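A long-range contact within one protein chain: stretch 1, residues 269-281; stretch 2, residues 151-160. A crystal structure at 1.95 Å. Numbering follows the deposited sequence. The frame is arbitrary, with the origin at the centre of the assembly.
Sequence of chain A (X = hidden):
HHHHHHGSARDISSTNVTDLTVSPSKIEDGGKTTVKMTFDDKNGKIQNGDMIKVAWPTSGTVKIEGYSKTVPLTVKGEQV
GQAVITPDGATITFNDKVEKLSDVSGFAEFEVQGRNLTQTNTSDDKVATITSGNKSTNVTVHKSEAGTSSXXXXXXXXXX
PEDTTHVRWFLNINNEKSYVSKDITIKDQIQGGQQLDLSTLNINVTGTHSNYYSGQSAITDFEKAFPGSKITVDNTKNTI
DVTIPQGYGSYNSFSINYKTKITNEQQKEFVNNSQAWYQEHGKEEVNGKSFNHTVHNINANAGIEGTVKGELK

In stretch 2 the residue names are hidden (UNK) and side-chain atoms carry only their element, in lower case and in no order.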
ATOM      1  N   GLU A 269      -7.397  -2.124 -10.296  1.00 30.80           N
ATOM      2  CA  GLU A 269      -7.150  -3.368  -9.567  1.00 31.67           C
ATOM      3  C   GLU A 269      -5.955  -4.141 -10.117  1.00 29.18           C
ATOM      4  O   GLU A 269      -5.810  -4.300 -11.331  1.00 28.46           O
ATOM      5  CB  GLU A 269      -8.397  -4.259  -9.585  1.00 31.83           C
ATOM      6  CG  GLU A 269      -9.538  -3.768  -8.701  1.00 36.21           C
ATOM      7  CD  GLU A 269     -10.742  -4.702  -8.701  1.00 34.78           C
ATOM      8  OE1 GLU A 269     -10.656  -5.809  -9.277  1.00 40.28           O
ATOM      9  OE2 GLU A 269     -11.780  -4.325  -8.119  1.00 43.79           O
ATOM     10  N   PHE A 270      -5.105  -4.616  -9.210  1.00 26.12           N
ATOM     11  CA  PHE A 270      -3.971  -5.463  -9.570  1.00 24.89           C
ATOM     12  C   PHE A 270      -4.181  -6.867  -9.010  1.00 23.86           C
ATOM     13  O   PHE A 270      -4.212  -7.066  -7.793  1.00 22.80           O
ATOM     14  CB  PHE A 270      -2.654  -4.856  -9.075  1.00 24.58           C
ATOM     15  CG  PHE A 270      -2.351  -3.507  -9.666  1.00 24.97           C
ATOM     16  CD1 PHE A 270      -1.778  -3.398 -10.931  1.00 25.04           C
ATOM     17  CD2 PHE A 270      -2.646  -2.344  -8.962  1.00 25.44           C
ATOM     18  CE1 PHE A 270      -1.501  -2.151 -11.483  1.00 26.76           C
ATOM     19  CE2 PHE A 270      -2.371  -1.092  -9.507  1.00 28.96           C
ATOM     20  CZ  PHE A 270      -1.800  -0.996 -10.769  1.00 27.31           C
ATOM     21  N   VAL A 271      -4.333  -7.830  -9.915  1.00 22.60           N
ATOM     22  CA  VAL A 271      -4.712  -9.194  -9.551  1.00 21.56           C
ATOM     23  C   VAL A 271      -3.535 -10.161  -9.672  1.00 21.04           C
ATOM     24  O   VAL A 271      -2.716 -10.053 -10.587  1.00 21.18           O
ATOM     25  CB  VAL A 271      -5.896  -9.709 -10.422  1.00 21.44           C
ATOM     26  CG1 VAL A 271      -6.529 -10.952  -9.804  1.00 21.83           C
ATOM     27  CG2 VAL A 271      -6.953  -8.624 -10.606  1.00 23.57           C
ATOM     28  N   ASN A 272      -3.461 -11.097  -8.729  1.00 20.90           N
ATOM     29  CA  ASN A 272      -2.507 -12.198  -8.780  1.00 20.01           C
ATOM     30  C   ASN A 272      -3.232 -13.512  -8.502  1.00 20.24           C
ATOM     31  O   ASN A 272      -3.997 -13.615  -7.539  1.00 20.13           O
ATOM     32  CB  ASN A 272      -1.366 -11.968  -7.783  1.00 20.53           C
ATOM     33  CG  ASN A 272      -0.271 -13.023  -7.873  1.00 20.93           C
ATOM     34  OD1 ASN A 272       0.335 -13.382  -6.865  1.00 27.60           O
ATOM     35  ND2 ASN A 272      -0.007 -13.515  -9.078  1.00 19.56           N
ATOM     36  N   ASN A 273      -3.005 -14.502  -9.361  1.00 19.14           N
ATOM     37  CA  ASN A 273      -3.687 -15.792  -9.264  1.00 19.63           C
ATOM     38  C   ASN A 273      -2.724 -16.945  -9.001  1.00 19.03           C
ATOM     39  O   ASN A 273      -1.595 -16.938  -9.491  1.00 18.06           O
ATOM     40  CB  ASN A 273      -4.499 -16.065 -10.534  1.00 19.59           C
ATOM     41  CG  ASN A 273      -5.580 -15.020 -10.782  1.00 22.93           C
ATOM     42  OD1 ASN A 273      -6.154 -14.461  -9.846  1.00 24.18           O
ATOM     43  ND2 ASN A 273      -5.866 -14.761 -12.053  1.00 24.35           N
ATOM     44  N   SER A 274      -3.177 -17.930  -8.227  1.00 18.69           N
ATOM     45  CA  SER A 274      -2.359 -19.101  -7.902  1.00 18.34           C
ATOM     46  C   SER A 274      -3.190 -20.362  -7.659  1.00 17.91           C
ATOM     47  O   SER A 274      -4.297 -20.297  -7.120  1.00 18.21           O
ATOM     48  CB  SER A 274      -1.465 -18.819  -6.691  1.00 17.80           C
ATOM     49  OG  SER A 274      -2.234 -18.576  -5.527  1.00 18.55           O
ATOM     50  N   GLN A 275      -2.635 -21.504  -8.061  1.00 20.30           N
ATOM     51  CA  GLN A 275      -3.256 -22.811  -7.842  1.00 18.85           C
ATOM     52  C   GLN A 275      -2.337 -23.681  -6.987  1.00 20.74           C
ATOM     53  O   GLN A 275      -1.115 -23.634  -7.139  1.00 20.67           O
ATOM     54  CB  GLN A 275      -3.556 -23.507  -9.173  1.00 19.88           C
ATOM     55  CG  GLN A 275      -4.559 -22.780 -10.071  1.00 18.59           C
ATOM     56  CD  GLN A 275      -3.922 -21.692 -10.924  1.00 21.39           C
ATOM     57  OE1 GLN A 275      -2.855 -21.885 -11.509  1.00 21.43           O
ATOM     58  NE2 GLN A 275      -4.583 -20.543 -11.003  1.00 21.16           N
ATOM     59  N   ALA A 276      -2.928 -24.476  -6.097  1.00 19.30           N
ATOM     60  CA  ALA A 276      -2.156 -25.253  -5.126  1.00 19.78           C
ATOM     61  C   ALA A 276      -2.425 -26.756  -5.179  1.00 19.70           C
ATOM     62  O   ALA A 276      -3.575 -27.191  -5.272  1.00 19.70           O
ATOM     63  CB  ALA A 276      -2.394 -24.721  -3.719  1.00 19.42           C
ATOM     64  N   TRP A 277      -1.347 -27.536  -5.116  1.00 20.29           N
ATOM     65  CA  TRP A 277      -1.420 -28.993  -5.030  1.00 20.64           C
ATOM     66  C   TRP A 277      -0.707 -29.482  -3.772  1.00 21.55           C
ATOM     67  O   TRP A 277       0.526 -29.469  -3.702  1.00 21.04           O
ATOM     68  CB  TRP A 277      -0.798 -29.644  -6.269  1.00 22.32           C
ATOM     69  CG  TRP A 277      -1.639 -29.555  -7.505  1.00 21.88           C
ATOM     70  CD1 TRP A 277      -2.518 -30.492  -7.967  1.00 26.13           C
ATOM     71  CD2 TRP A 277      -1.672 -28.475  -8.446  1.00 21.59           C
ATOM     72  NE1 TRP A 277      -3.101 -30.060  -9.134  1.00 23.33           N
ATOM     73  CE2 TRP A 277      -2.600 -28.826  -9.452  1.00 23.26           C
ATOM     74  CE3 TRP A 277      -1.010 -27.242  -8.535  1.00 21.79           C
ATOM     75  CZ2 TRP A 277      -2.884 -27.988 -10.536  1.00 24.76           C
ATOM     76  CZ3 TRP A 277      -1.293 -26.410  -9.614  1.00 22.00           C
ATOM     77  CH2 TRP A 277      -2.223 -26.789 -10.599  1.00 24.84           C
ATOM     78  N   TYR A 278      -1.490 -29.905  -2.779  1.00 20.89           N
ATOM     79  CA  TYR A 278      -0.947 -30.398  -1.510  1.00 20.22           C
ATOM     80  C   TYR A 278      -1.902 -31.345  -0.785  1.00 20.80           C
ATOM     81  O   TYR A 278      -3.092 -31.402  -1.103  1.00 20.56           O
ATOM     82  CB  TYR A 278      -0.557 -29.230  -0.590  1.00 21.08           C
ATOM     83  CG  TYR A 278      -1.713 -28.350  -0.162  1.00 21.32           C
ATOM     84  CD1 TYR A 278      -2.476 -28.663   0.965  1.00 20.26           C
ATOM     85  CD2 TYR A 278      -2.037 -27.197  -0.876  1.00 20.50           C
ATOM     86  CE1 TYR A 278      -3.537 -27.856   1.364  1.00 22.35           C
ATOM     87  CE2 TYR A 278      -3.097 -26.382  -0.485  1.00 21.34           C
ATOM     88  CZ  TYR A 278      -3.841 -26.719   0.635  1.00 21.46           C
ATOM     89  OH  TYR A 278      -4.889 -25.916   1.026  1.00 23.13           O
ATOM     90  N   GLN A 279      -1.369 -32.082   0.188  1.00 20.97           N
ATOM     91  CA  GLN A 279      -2.177 -32.934   1.060  1.00 22.60           C
ATOM     92  C   GLN A 279      -1.537 -33.099   2.437  1.00 22.39           C
ATOM     93  O   GLN A 279      -0.528 -33.796   2.586  1.00 22.59           O
ATOM     94  CB  GLN A 279      -2.426 -34.307   0.418  1.00 20.76           C
ATOM     95  CG  GLN A 279      -3.312 -35.235   1.254  1.00 22.27           C
ATOM     96  CD  GLN A 279      -3.567 -36.583   0.596  1.00 24.61           C
ATOM     97  OE1 GLN A 279      -3.051 -36.876  -0.484  1.00 23.77           O
ATOM     98  NE2 GLN A 279      -4.372 -37.413   1.253  1.00 24.10           N
ATOM     99  N   GLU A 280      -2.128 -32.446   3.436  1.00 24.17           N
ATOM    100  CA  GLU A 280      -1.744 -32.649   4.830  1.00 24.62           C
ATOM    101  C   GLU A 280      -2.147 -34.059   5.237  1.00 25.26           C
ATOM    102  O   GLU A 280      -3.276 -34.483   4.971  1.00 24.91           O
ATOM    103  CB  GLU A 280      -2.436 -31.634   5.745  1.00 25.80           C
ATOM    104  CG  GLU A 280      -2.067 -30.183   5.484  1.00 28.59           C
ATOM    105  CD  GLU A 280      -2.734 -29.225   6.457  1.00 31.03           C
ATOM    106  OE1 GLU A 280      -2.500 -29.348   7.679  1.00 33.43           O
ATOM    107  OE2 GLU A 280      -3.488 -28.341   5.997  1.00 34.37           O
ATOM    108  N   HIS A 281      -1.228 -34.786   5.865  1.00 25.77           N
ATOM    109  CA  HIS A 281      -1.505 -36.160   6.276  1.00 25.81           C
ATOM    110  C   HIS A 281      -2.519 -36.189   7.417  1.00 26.49           C
ATOM    111  O   HIS A 281      -2.212 -35.823   8.555  1.00 27.16           O
ATOM    112  CB  HIS A 281      -0.220 -36.901   6.650  1.00 26.19           C
ATOM    113  CG  HIS A 281      -0.372 -38.388   6.667  1.00 24.63           C
ATOM    114  ND1 HIS A 281      -0.387 -39.120   7.834  1.00 24.49           N
ATOM    115  CD2 HIS A 281      -0.532 -39.280   5.660  1.00 22.98           C
ATOM    116  CE1 HIS A 281      -0.540 -40.400   7.545  1.00 19.74           C
ATOM    117  NE2 HIS A 281      -0.632 -40.524   6.233  1.00 25.71           N
ATOM    118  N   UNK A 151      -4.902 -21.148   7.515  1.00 38.73           N
ATOM    119  CA  UNK A 151      -4.999 -22.313   6.631  1.00 33.77           C
ATOM    120  C   UNK A 151      -3.607 -22.744   6.160  1.00 30.15           C
ATOM    121  O   UNK A 151      -2.613 -22.074   6.459  1.00 29.44           O
ATOM    122  c   UNK A 151      -5.923 -22.043   5.408  1.00 33.82           C
ATOM    123  c   UNK A 151      -5.495 -20.780   4.656  1.00 31.97           C
ATOM    124  c   UNK A 151      -7.382 -21.951   5.844  1.00 34.66           C
ATOM    125  N   UNK A 152      -3.539 -23.860   5.436  1.00 26.29           N
ATOM    126  CA  UNK A 152      -2.274 -24.365   4.898  1.00 24.17           C
ATOM    127  C   UNK A 152      -1.620 -23.340   3.974  1.00 22.33           C
ATOM    128  O   UNK A 152      -0.507 -22.880   4.234  1.00 20.50           O
ATOM    129  c   UNK A 152      -1.207 -26.319   3.651  1.00 23.69           C
ATOM    130  c   UNK A 152       1.156 -27.488   2.706  1.00 24.20           C
ATOM    131  c   UNK A 152       0.470 -26.571   1.919  1.00 23.82           C
ATOM    132  c   UNK A 152      -2.483 -25.694   4.160  1.00 23.15           C
ATOM    133  c   UNK A 152      -0.511 -27.238   4.428  1.00 21.96           C
ATOM    134  c   UNK A 152      -0.706 -25.993   2.393  1.00 22.23           C
ATOM    135  c   UNK A 152       0.664 -27.823   3.962  1.00 22.83           C
ATOM    136  N   UNK A 153      -2.323 -22.987   2.901  1.00 21.56           N
ATOM    137  CA  UNK A 153      -1.814 -22.032   1.924  1.00 19.81           C
ATOM    138  C   UNK A 153      -2.837 -20.952   1.588  1.00 20.64           C
ATOM    139  O   UNK A 153      -3.986 -21.249   1.253  1.00 18.58           O
ATOM    140  c   UNK A 153      -0.358 -20.122  -2.618  1.00 19.27           C
ATOM    141  c   UNK A 153      -1.000 -21.828  -0.498  1.00 20.05           C
ATOM    142  c   UNK A 153      -1.350 -22.754   0.650  1.00 20.52           C
ATOM    143  c   UNK A 153      -1.845 -21.707  -1.600  1.00 17.82           C
ATOM    144  c   UNK A 153       0.499 -20.227  -1.535  1.00 18.73           C
ATOM    145  o   UNK A 153      -0.041 -19.282  -3.660  1.00 18.95           O
ATOM    146  c   UNK A 153      -1.531 -20.858  -2.659  1.00 18.68           C
ATOM    147  c   UNK A 153       0.175 -21.078  -0.484  1.00 19.38           C
ATOM    148  N   UNK A 154      -2.401 -19.699   1.693  1.00 20.69           N
ATOM    149  CA  UNK A 154      -3.189 -18.551   1.255  1.00 21.24           C
ATOM    150  C   UNK A 154      -2.271 -17.488   0.657  1.00 21.10           C
ATOM    151  O   UNK A 154      -1.090 -17.408   1.007  1.00 21.89           O
ATOM    152  c   UNK A 154      -4.025 -17.974   2.408  1.00 23.11           C
ATOM    153  c   UNK A 154      -2.463 -15.027   4.268  1.00 25.85           C
ATOM    154  c   UNK A 154      -3.175 -15.775   3.335  1.00 24.62           C
ATOM    155  c   UNK A 154      -1.877 -17.051   5.427  1.00 25.61           C
ATOM    156  c   UNK A 154      -3.244 -17.166   3.426  1.00 24.46           C
ATOM    157  o   UNK A 154      -1.114 -14.936   6.237  1.00 25.40           O
ATOM    158  c   UNK A 154      -2.590 -17.790   4.487  1.00 25.10           C
ATOM    159  c   UNK A 154      -1.818 -15.671   5.311  1.00 25.79           C
ATOM    160  N   UNK A 155      -2.820 -16.676  -0.241  1.00 20.04           N
ATOM    161  CA  UNK A 155      -2.048 -15.642  -0.918  1.00 21.41           C
ATOM    162  C   UNK A 155      -2.617 -14.252  -0.638  1.00 20.03           C
ATOM    163  O   UNK A 155      -3.828 -14.036  -0.731  1.00 20.16           O
ATOM    164  c   UNK A 155      -0.851 -15.557  -4.639  1.00 34.97           C
ATOM    165  c   UNK A 155      -2.114 -15.168  -5.401  1.00 32.18           C
ATOM    166  c   UNK A 155      -2.002 -15.919  -2.422  1.00 22.82           C
ATOM    167  c   UNK A 155      -0.913 -15.161  -3.168  1.00 29.86           C
ATOM    168  n   UNK A 155      -2.487 -13.737  -5.220  1.00 29.94           N
ATOM    169  N   UNK A 156      -1.730 -13.322  -0.290  1.00 19.70           N
ATOM    170  CA  UNK A 156      -2.118 -11.950   0.042  1.00 20.06           C
ATOM    171  C   UNK A 156      -1.117 -10.927  -0.506  1.00 20.21           C
ATOM    172  O   UNK A 156      -0.021 -11.289  -0.938  1.00 20.50           O
ATOM    173  c   UNK A 156      -2.303 -11.761   1.576  1.00 19.40           C
ATOM    174  o   UNK A 156      -2.777 -10.436   1.848  1.00 20.55           O
ATOM    175  c   UNK A 156      -0.993 -12.001   2.331  1.00 21.63           C
ATOM    176  N   UNK A 157      -1.507  -9.654  -0.489  1.00 20.74           N
ATOM    177  CA  UNK A 157      -0.650  -8.570  -0.964  1.00 20.58           C
ATOM    178  C   UNK A 157      -1.143  -7.192  -0.566  1.00 22.13           C
ATOM    179  O   UNK A 157      -2.315  -7.016  -0.225  1.00 19.67           O
ATOM    180  N   UNK A 158      -0.241  -6.214  -0.614  1.00 22.08           N
ATOM    181  CA  UNK A 158      -0.567  -4.826  -0.276  1.00 25.21           C
ATOM    182  C   UNK A 158       0.344  -3.828  -0.994  1.00 26.53           C
ATOM    183  O   UNK A 158       1.322  -4.214  -1.638  1.00 24.48           O
ATOM    184  c   UNK A 158      -0.517  -4.610   1.245  1.00 25.88           C
ATOM    185  c   UNK A 158       0.857  -4.882   1.836  1.00 27.15           C
ATOM    186  o   UNK A 158       1.047  -5.970   2.419  1.00 34.47           O
ATOM    187  o   UNK A 158       1.740  -4.004   1.735  1.00 29.33           O
ATOM    188  N   UNK A 159       0.007  -2.545  -0.880  1.00 27.39           N
ATOM    189  CA  UNK A 159       0.821  -1.470  -1.438  1.00 29.51           C
ATOM    190  C   UNK A 159       1.378  -0.604  -0.312  1.00 28.11           C
ATOM    191  O   UNK A 159       0.633  -0.150   0.560  1.00 27.31           O
ATOM    192  s   UNK A 159      -0.161   1.222  -4.500  1.00 38.83           S
ATOM    193  c   UNK A 159       0.831   0.228  -3.366  1.00 31.54           C
ATOM    194  c   UNK A 159      -0.002  -0.625  -2.414  1.00 30.07           C
ATOM    195  c   UNK A 159      -0.851  -0.039  -5.573  1.00 23.47           C
ATOM    196  N   UNK A 160       2.691  -0.389  -0.334  1.00 27.03           N
ATOM    197  CA  UNK A 160       3.372   0.421   0.677  1.00 27.04           C
ATOM    198  C   UNK A 160       3.086   1.914   0.533  1.00 25.09           C
ATOM    199  O   UNK A 160       3.078   2.438  -0.583  1.00 24.83           O
ATOM    200  c   UNK A 160       4.885   0.163   0.648  1.00 27.25           C
ATOM    201  c   UNK A 160       5.570  -0.495   1.855  1.00 29.95           C
ATOM    202  c   UNK A 160       6.888  -1.131   1.431  1.00 31.30           C
ATOM    203  c   UNK A 160       4.684  -1.503   2.583  1.00 30.96           C
TER
HETATM  204  O   HOH W   1      -5.164 -23.517   2.349  1.00 20.56           O

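Position 151 has three side-chain carbons, one carrying the other two; CA-to-CB points sideways and the side chain makes no contact with stretch 1. A fork directly at CB identifies V151.

Position 152 carries one carbon and then a six-carbon ring without a heteroatom. The ring lies over one face of Y278 in an offset stack, centroids 4.1 Å apart and planes at 16°; its CB sits 3.4 Å from E280 OE2. A bare phenyl ring means F152, whose CE2 approaches Y278 CG to 3.5 Å.

Position 153 has the same framework plus one oxygen, on the ring carbon farthest from CB. That oxygen makes it Y153. OH donates a hydrogen bond to S274 OG (3.0 Å), which lies at the ring edge, near its plane, while CD2 packs against A276 CB at 3.7 Å. The backbone contributes too: Y153 N donates to water 1 (2.9 Å), which is also hydrogen-bonded to Y278 OH (2.8 Å), linking the stretches through solvent.

Position 154 again shows a six-carbon ring bearing one oxygen, but CA-to-CB points away and the side chain makes no contact with stretch 1. It is Y154, assigned from its atoms alone.

Position 155 has four carbons in a row ending in nitrogen, the pattern of lysine. K155 begins with chi1 and chi2 both t, then turns through p at chi3 and chi4. NZ donates to the backbone N272 O at 2.8 Å and makes a weak bond to N272 OD1 at 3.3 Å; CE passes 3.4 Å from S274 OG.

Position 156 has a CB carrying one oxygen and one carbon, hence T156; its CA-to-CB bond points away from stretch 1. Position 157 has no side-chain atoms and is G157. Position 158 has two carbons, the second carrying two oxygens: D158, out of reach of stretch 1.

Position 159 is an unbranched chain of two carbons, sulfur and one carbon, which only methionine fits. The terminal CE of M159 lies 4.3 Å from F270 CE2, an apolar contact oblique to the ring.

Position 160 has four carbons forked at the second, giving L160, far from stretch 1.

The contact buries 505 Å² between strands running nearly antiparallel (165°), whose axes come no closer than 8.6 Å. S274 CA and K155 CA are 7.8 Å apart, as are A276 CA and Y153 CA, too far for backbone pairing, so side chains bridge the gap. Aromatic stacking and apolar packing supply much of the contact, while Y153 OH and K155 NZ find polar acceptors within it.

Stretch 2 (151-160) VFYYKTGDML
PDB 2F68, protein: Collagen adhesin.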